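Phenolphthiocerol/phthiocerol polyketide synthase subunit C (PDB 8QZI) helps build phthiocerol and phenolphthiocerol chains as part of a modular polyketide synthase, with a carrier domain that probably holds the growing acyl chain on a phosphopantetheine arm. Local coordinates at residues Ile38-Leu42 and Ala97-Ile101. Numbering follows the deposited sequence.
Sequences IRAQL and ASLGI
Ala97, in the last turn of helix 85-98, meets the backbone of Ala40. Ala97 O accepts a hydrogen bond from Ala40 N. The modelled separation of these two atoms, 2.4 Å, is very short, and the N-H...O angle is strongly bent at 120°. The exact geometry of this bond is therefore doubtful. Ile38 O also lies close to Ala97 O, but both are acceptors and do not bond.

Ser98 touches 38-42 with both side chain and backbone. Its OG lies against a methyl group, 3.1 Å from Ile38 CG2. The first torsion of Ile38 swings CG2 to the side opposite its own N, where it meets the hydroxyl. On the backbone side, Ala40 CA lies 3.1 Å from Ser98 O, a CA-H...O contact.

Leu99 is the first residue to leave helical geometry. Its CB points away from 38-42, and its side chain packs on Leu121 of helix 119-124.

Gly100 has no side chain, and the backbone of Leu42 comes in close; Leu42 CA and Gly100 CA are 3.9 Å apart. Ala40 CB flanks Gly100 CA at the same distance, 3.9 Å. One branch of Leu42 does most of the touching here, with its CD2 3.3 Å from Gly100 N.

The same methyl, CD2 of Leu42, also meets the side chain of Ile101, 3.7 Å from Ile101 CG2. A single methyl thus bridges the glycine backbone and the isoleucine side chain. Ile101 also touches Arg124 of helix 119-124.

The contact is surface packing. It lays the irregular segment before helix 52-66 against the C-terminal end of helix 85-98, in the small all-helical fold of an acyl carrier domain. In such domains the phosphopantetheine arm is attached at the start of the corresponding helix, at its other end.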
loop_
_atom_site.group_PDB
_atom_site.type_symbol
_atom_site.label_atom_id
_atom_site.label_comp_id
_atom_site.label_asym_id
_atom_site.label_seq_id
_atom_site.Cartn_x
_atom_site.Cartn_y
_atom_site.Cartn_z
ATOM N N ILE F 38 -10.471 -26.496 -7.310
ATOM C CA ILE F 38 -10.093 -25.321 -6.534
ATOM C C ILE F 38 -11.085 -24.181 -6.796
ATOM O O ILE F 38 -10.780 -23.007 -6.582
ATOM C CB ILE F 38 -8.646 -24.903 -6.850
ATOM C CG1 ILE F 38 -7.734 -26.139 -6.865
ATOM C CG2 ILE F 38 -8.159 -23.865 -5.852
ATOM C CD1 ILE F 38 -8.022 -27.142 -5.759
ATOM N N ARG F 39 -12.279 -24.554 -7.262
ATOM C CA ARG F 39 -13.360 -23.605 -7.532
ATOM C C ARG F 39 -14.311 -23.561 -6.334
ATOM O O ARG F 39 -15.473 -23.961 -6.403
ATOM C CB ARG F 39 -14.100 -23.982 -8.817
ATOM C CG ARG F 39 -13.584 -25.233 -9.536
ATOM C CD ARG F 39 -13.753 -26.501 -8.699
ATOM N NE ARG F 39 -13.088 -27.651 -9.307
ATOM C CZ ARG F 39 -12.575 -28.673 -8.624
ATOM N NH1 ARG F 39 -11.992 -29.673 -9.272
ATOM N NH2 ARG F 39 -12.633 -28.691 -7.296
ATOM N N ALA F 40 -13.781 -23.072 -5.215
ATOM C CA ALA F 40 -14.529 -22.952 -3.959
ATOM C C ALA F 40 -14.955 -24.357 -3.534
ATOM O O ALA F 40 -14.098 -25.250 -3.456
ATOM C CB ALA F 40 -15.660 -21.946 -4.136
ATOM N N GLN F 41 -16.238 -24.597 -3.253
ATOM C CA GLN F 41 -16.734 -25.873 -2.734
ATOM C C GLN F 41 -16.187 -26.171 -1.332
ATOM O O GLN F 41 -16.085 -27.331 -0.919
ATOM C CB GLN F 41 -16.480 -27.022 -3.729
ATOM C CG GLN F 41 -15.238 -27.908 -3.571
ATOM C CD GLN F 41 -15.249 -29.085 -4.561
ATOM O OE1 GLN F 41 -16.127 -29.177 -5.417
ATOM N NE2 GLN F 41 -14.277 -29.984 -4.440
ATOM N N LEU F 42 -15.874 -25.107 -0.582
ATOM C CA LEU F 42 -15.477 -25.153 0.829
ATOM C C LEU F 42 -14.479 -26.260 1.150
ATOM O O LEU F 42 -13.517 -26.471 0.404
ATOM C CB LEU F 42 -16.710 -25.286 1.730
ATOM C CG LEU F 42 -16.695 -24.375 2.971
ATOM C CD1 LEU F 42 -16.588 -25.157 4.291
ATOM C CD2 LEU F 42 -15.561 -23.351 2.840
ATOM N N ALA F 97 -11.814 -17.939 -3.155
ATOM C CA ALA F 97 -12.253 -18.782 -4.259
ATOM C C ALA F 97 -11.832 -20.243 -4.091
ATOM O O ALA F 97 -12.414 -21.120 -4.742
ATOM C CB ALA F 97 -11.717 -18.233 -5.579
ATOM N N SER F 98 -10.845 -20.511 -3.234
ATOM C CA SER F 98 -10.388 -21.874 -2.927
ATOM C C SER F 98 -11.267 -22.460 -1.827
ATOM O O SER F 98 -12.082 -23.354 -2.073
ATOM C CB SER F 98 -8.912 -21.848 -2.513
ATOM O OG SER F 98 -8.245 -23.043 -2.861
ATOM N N LEU F 99 -11.109 -21.953 -0.607
ATOM C CA LEU F 99 -11.972 -22.320 0.508
ATOM C C LEU F 99 -13.241 -21.488 0.405
ATOM O O LEU F 99 -13.217 -20.275 0.643
ATOM C CB LEU F 99 -11.249 -22.083 1.829
ATOM C CG LEU F 99 -9.732 -22.240 1.688
ATOM C CD1 LEU F 99 -9.029 -21.998 3.013
ATOM C CD2 LEU F 99 -9.368 -23.611 1.119
ATOM N N GLY F 100 -14.344 -22.134 0.046
ATOM C CA GLY F 100 -15.570 -21.439 -0.306
ATOM C C GLY F 100 -16.170 -20.575 0.782
ATOM O O GLY F 100 -17.397 -20.497 0.917
ATOM N N ILE F 101 -15.315 -19.923 1.562
ATOM C CA ILE F 101 -15.739 -18.983 2.588
ATOM C C ILE F 101 -15.270 -17.586 2.183
ATOM O O ILE F 101 -14.351 -17.414 1.378
ATOM C CB ILE F 101 -15.216 -19.368 3.996
ATOM C CG1 ILE F 101 -13.853 -20.071 3.920
ATOM C CG2 ILE F 101 -16.222 -20.238 4.740
ATOM C CD1 ILE F 101 -12.884 -19.669 5.027
#